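Local atomic coordinates of uronate isomerase (Caulobacter crescentus, PDB entry 2Q01), a protein that catalyses the interconversion of D-glucuronate and D-fructuronate, and of D-galacturonate and D-tagaturonate, in the pentose and glucuronate interconversion pathway. Residues B[355-364]-B[380-390]. Numbering follows the deposited sequence.
With K (potassium ion), chain E.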
loop_
_atom_site.group_PDB
_atom_site.type_symbol
_atom_site.label_atom_id
_atom_site.label_comp_id
_atom_site.label_asym_id
_atom_site.label_seq_id
_atom_site.Cartn_x
_atom_site.Cartn_y
_atom_site.Cartn_z
ATOM N N LEU B 355 -21.403 22.480 6.258
ATOM C CA LEU B 355 -20.418 21.650 6.948
ATOM C C LEU B 355 -19.147 21.433 6.126
ATOM O O LEU B 355 -19.199 21.142 4.930
ATOM C CB LEU B 355 -21.033 20.308 7.364
ATOM C CG LEU B 355 -20.178 19.338 8.189
ATOM C CD1 LEU B 355 -19.794 19.930 9.545
ATOM C CD2 LEU B 355 -20.877 17.998 8.351
ATOM N N SER B 356 -18.006 21.582 6.789
ATOM C CA SER B 356 -16.715 21.348 6.171
ATOM C C SER B 356 -15.876 20.438 7.068
ATOM O O SER B 356 -15.548 20.804 8.205
ATOM C CB SER B 356 -16.011 22.682 5.910
ATOM O OG SER B 356 -14.851 22.505 5.119
ATOM N N ILE B 357 -15.564 19.243 6.560
ATOM C CA ILE B 357 -14.729 18.269 7.267
ATOM C C ILE B 357 -13.428 17.994 6.487
ATOM O O ILE B 357 -13.450 17.843 5.270
ATOM C CB ILE B 357 -15.502 16.941 7.539
ATOM C CG1 ILE B 357 -16.829 17.218 8.258
ATOM C CG2 ILE B 357 -14.671 15.962 8.367
ATOM C CD1 ILE B 357 -17.665 15.992 8.513
ATOM N N ILE B 358 -12.298 17.954 7.190
ATOM C CA ILE B 358 -11.013 17.618 6.582
ATOM C C ILE B 358 -10.476 16.332 7.197
ATOM O O ILE B 358 -10.233 16.275 8.397
ATOM C CB ILE B 358 -9.974 18.761 6.733
ATOM C CG1 ILE B 358 -10.547 20.086 6.216
ATOM C CG2 ILE B 358 -8.686 18.415 5.985
ATOM C CD1 ILE B 358 -9.646 21.271 6.447
ATOM N N LEU B 359 -10.302 15.305 6.367
ATOM C CA LEU B 359 -9.864 13.986 6.828
ATOM C C LEU B 359 -8.363 13.776 6.665
ATOM O O LEU B 359 -7.783 14.082 5.618
ATOM C CB LEU B 359 -10.594 12.880 6.075
ATOM C CG LEU B 359 -12.113 12.785 6.143
ATOM C CD1 LEU B 359 -12.573 11.761 5.118
ATOM C CD2 LEU B 359 -12.604 12.421 7.547
ATOM N N PHE B 360 -7.754 13.235 7.713
ATOM C CA PHE B 360 -6.337 12.919 7.732
ATOM C C PHE B 360 -6.210 11.430 7.970
ATOM O O PHE B 360 -7.175 10.787 8.373
ATOM C CB PHE B 360 -5.650 13.669 8.869
ATOM C CG PHE B 360 -5.418 15.119 8.587
ATOM C CD1 PHE B 360 -6.450 16.042 8.702
ATOM C CD2 PHE B 360 -4.158 15.569 8.218
ATOM C CE1 PHE B 360 -6.234 17.380 8.440
ATOM C CE2 PHE B 360 -3.936 16.911 7.967
ATOM C CZ PHE B 360 -4.978 17.818 8.076
ATOM N N THR B 361 -5.025 10.883 7.721
ATOM C CA THR B 361 -4.770 9.478 7.984
ATOM C C THR B 361 -3.313 9.215 8.379
ATOM O O THR B 361 -2.413 9.993 8.058
ATOM C CB THR B 361 -5.193 8.582 6.787
ATOM O OG1 THR B 361 -5.533 7.274 7.261
ATOM C CG2 THR B 361 -4.099 8.473 5.744
ATOM N N LEU B 362 -3.113 8.123 9.107
ATOM C CA LEU B 362 -1.797 7.590 9.423
ATOM C C LEU B 362 -1.624 6.284 8.651
ATOM O O LEU B 362 -0.560 5.662 8.663
ATOM C CB LEU B 362 -1.695 7.340 10.925
ATOM C CG LEU B 362 -0.756 8.170 11.804
ATOM C CD1 LEU B 362 -0.287 9.431 11.132
ATOM C CD2 LEU B 362 -1.385 8.463 13.170
ATOM N N ASP B 363 -2.692 5.897 7.964
ATOM C CA ASP B 363 -2.747 4.674 7.192
ATOM C C ASP B 363 -2.816 5.015 5.700
ATOM O O ASP B 363 -3.909 5.234 5.157
ATOM C CB ASP B 363 -3.976 3.866 7.630
ATOM C CG ASP B 363 -3.955 2.436 7.131
ATOM O OD1 ASP B 363 -2.930 1.991 6.570
ATOM O OD2 ASP B 363 -4.982 1.749 7.305
ATOM N N GLU B 364 -1.649 5.036 5.051
ATOM C CA GLU B 364 -1.493 5.388 3.625
ATOM C C GLU B 364 -2.300 4.529 2.661
ATOM O O GLU B 364 -2.561 4.935 1.522
ATOM C CB GLU B 364 -0.027 5.298 3.202
ATOM C CG GLU B 364 0.860 6.399 3.726
ATOM C CD GLU B 364 2.257 6.334 3.135
ATOM O OE1 GLU B 364 2.624 7.257 2.377
ATOM O OE2 GLU B 364 2.982 5.353 3.415
ATOM N N VAL B 380 -19.013 17.674 1.726
ATOM C CA VAL B 380 -18.482 18.117 3.012
ATOM C C VAL B 380 -17.038 17.698 3.299
ATOM O O VAL B 380 -16.403 18.255 4.190
ATOM C CB VAL B 380 -19.386 17.632 4.168
ATOM C CG1 VAL B 380 -20.753 18.252 4.049
ATOM C CG2 VAL B 380 -19.509 16.125 4.167
ATOM N N LEU B 381 -16.527 16.723 2.549
ATOM C CA LEU B 381 -15.256 16.068 2.873
ATOM C C LEU B 381 -14.093 16.607 2.062
ATOM O O LEU B 381 -14.214 16.794 0.853
ATOM C CB LEU B 381 -15.378 14.565 2.624
ATOM C CG LEU B 381 -15.585 13.586 3.783
ATOM C CD1 LEU B 381 -16.294 14.186 4.987
ATOM C CD2 LEU B 381 -16.306 12.346 3.275
ATOM N N LYS B 382 -12.960 16.839 2.707
ATOM C CA LYS B 382 -11.772 17.303 2.011
ATOM C C LYS B 382 -10.617 16.493 2.568
ATOM O O LYS B 382 -10.724 15.956 3.663
ATOM C CB LYS B 382 -11.558 18.783 2.300
ATOM C CG LYS B 382 -11.353 19.661 1.094
ATOM C CD LYS B 382 -12.650 20.234 0.596
ATOM C CE LYS B 382 -12.444 21.561 -0.093
ATOM N NZ LYS B 382 -13.583 21.837 -1.010
ATOM N N LEU B 383 -9.516 16.404 1.826
ATOM C CA LEU B 383 -8.370 15.621 2.277
ATOM C C LEU B 383 -7.242 16.476 2.798
ATOM O O LEU B 383 -6.825 17.428 2.152
ATOM C CB LEU B 383 -7.857 14.698 1.176
ATOM C CG LEU B 383 -8.816 13.566 0.821
ATOM C CD1 LEU B 383 -8.154 12.584 -0.091
ATOM C CD2 LEU B 383 -9.347 12.870 2.073
ATOM N N GLY B 384 -6.762 16.129 3.985
ATOM C CA GLY B 384 -5.623 16.807 4.574
ATOM C C GLY B 384 -4.360 16.219 4.001
ATOM O O GLY B 384 -4.395 15.123 3.445
ATOM N N PRO B 385 -3.233 16.941 4.122
ATOM C CA PRO B 385 -1.967 16.419 3.608
ATOM C C PRO B 385 -1.493 15.203 4.388
ATOM O O PRO B 385 -2.039 14.891 5.453
ATOM C CB PRO B 385 -0.997 17.584 3.820
ATOM C CG PRO B 385 -1.587 18.374 4.926
ATOM C CD PRO B 385 -3.069 18.277 4.726
ATOM N N SER B 386 -0.491 14.518 3.845
ATOM C CA SER B 386 0.129 13.402 4.536
ATOM C C SER B 386 0.672 13.867 5.886
ATOM O O SER B 386 1.282 14.932 5.995
ATOM C CB SER B 386 1.211 12.762 3.675
ATOM O OG SER B 386 2.100 13.740 3.174
ATOM N N TRP B 387 0.418 13.063 6.914
ATOM C CA TRP B 387 0.555 13.507 8.288
ATOM C C TRP B 387 1.608 12.685 9.048
ATOM O O TRP B 387 1.783 11.489 8.790
ATOM C CB TRP B 387 -0.846 13.484 8.941
ATOM C CG TRP B 387 -0.929 13.620 10.443
ATOM C CD1 TRP B 387 -0.247 14.498 11.238
ATOM C CD2 TRP B 387 -1.786 12.873 11.320
ATOM N NE1 TRP B 387 -0.595 14.317 12.553
ATOM C CE2 TRP B 387 -1.543 13.331 12.633
ATOM C CE3 TRP B 387 -2.734 11.858 11.122
ATOM C CZ2 TRP B 387 -2.211 12.806 13.748
ATOM C CZ3 TRP B 387 -3.392 11.330 12.232
ATOM C CH2 TRP B 387 -3.121 11.803 13.527
ATOM N N TRP B 388 2.338 13.370 9.930
ATOM C CA TRP B 388 3.246 12.764 10.914
ATOM C C TRP B 388 4.457 12.077 10.288
ATOM O O TRP B 388 5.416 12.736 9.884
ATOM C CB TRP B 388 2.485 11.789 11.815
ATOM C CG TRP B 388 3.014 11.624 13.201
ATOM C CD1 TRP B 388 4.323 11.602 13.600
ATOM C CD2 TRP B 388 2.234 11.414 14.379
ATOM N NE1 TRP B 388 4.401 11.412 14.957
ATOM C CE2 TRP B 388 3.132 11.288 15.460
ATOM C CE3 TRP B 388 0.857 11.322 14.627
ATOM C CZ2 TRP B 388 2.698 11.081 16.772
ATOM C CZ3 TRP B 388 0.427 11.116 15.927
ATOM C CH2 TRP B 388 1.346 10.998 16.985
ATOM N N PHE B 389 4.399 10.751 10.221
ATOM C CA PHE B 389 5.473 9.936 9.663
ATOM C C PHE B 389 5.507 10.037 8.142
ATOM O O PHE B 389 6.541 9.787 7.517
ATOM C CB PHE B 389 5.298 8.469 10.079
ATOM C CG PHE B 389 5.266 8.259 11.566
ATOM C CD1 PHE B 389 4.055 8.114 12.241
ATOM C CD2 PHE B 389 6.447 8.213 12.297
ATOM C CE1 PHE B 389 4.030 7.930 13.615
ATOM C CE2 PHE B 389 6.430 8.023 13.673
ATOM C CZ PHE B 389 5.223 7.877 14.333
ATOM N N HIS B 390 4.362 10.396 7.560
ATOM C CA HIS B 390 4.211 10.508 6.113
ATOM C C HIS B 390 4.359 11.952 5.637
ATOM O O HIS B 390 4.239 12.242 4.454
ATOM C CB HIS B 390 2.875 9.915 5.678
ATOM C CG HIS B 390 2.540 8.622 6.356
ATOM N ND1 HIS B 390 3.293 7.480 6.196
ATOM C CD2 HIS B 390 1.532 8.293 7.199
ATOM C CE1 HIS B 390 2.765 6.503 6.912
ATOM N NE2 HIS B 390 1.696 6.970 7.528
HETATM K K K E . -15.380 17.165 -1.415
HETATM O O HOH W 1 -5.948 12.996 3.982
HETATM O O HOH W 2 -3.522 12.510 5.748
HETATM O O HOH W 3 -0.852 10.626 6.096
HETATM O O HOH W 4 -15.659 19.753 -1.146
#
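Strands 357-359 and 381-383 run parallel, their short axes 38° apart, and four backbone hydrogen bonds run between the two segments: Val380 O accepts from Ile357 N, Ile357 O from Lys382 N, Lys382 O from Leu359 N, and Leu359 O from Gly384 N. On one face of the sheet Leu381 lies alongside Ile357, its CD1 3.8 Å from Ile357 CB, with Leu359 and Leu383 continuing the same apolar layer. Where the segments part, waters bridge them: one links Leu359 O to Gly384 O, another Thr361 N to Pro385 O, a third Thr361 O to Trp387 N. Gly384 CA sits over the Phe360 ring, 3.8 Å from its centroid, while an edge of that ring is turned toward the face of the Trp387 five-membered ring in an offset edge-to-face pair, planes at 80°. Leu362 CD1 presses on the Trp387 six-membered ring, 3.4 Å from CE3. With CG beside its backbone N (chi1 -43°), His390 donates from NE2 to Leu362 O (2.8 Å), above the carbonyl plane, and Glu364 CG lies over one face of the imidazole, 3.6 Å from its centroid. Replacing this histidine by an alanine is likely to leave Leu362 O without its side-chain donor and open a gap against Glu364 where the imidazole lay. Glu364 itself is held by Arg398 and by Ser368 of the second subunit. Leu381 O binds a potassium ion together with Ala375 O, Tyr378 O, Asn411 OD1, a water and Ser75 O of the third subunit. Helix 366-375 makes the beta-alpha-beta crossover between these TIM-barrel-type strands; strand 305-308 flanks 357-359, and helix 343-349 packs against Ile357 and Leu381.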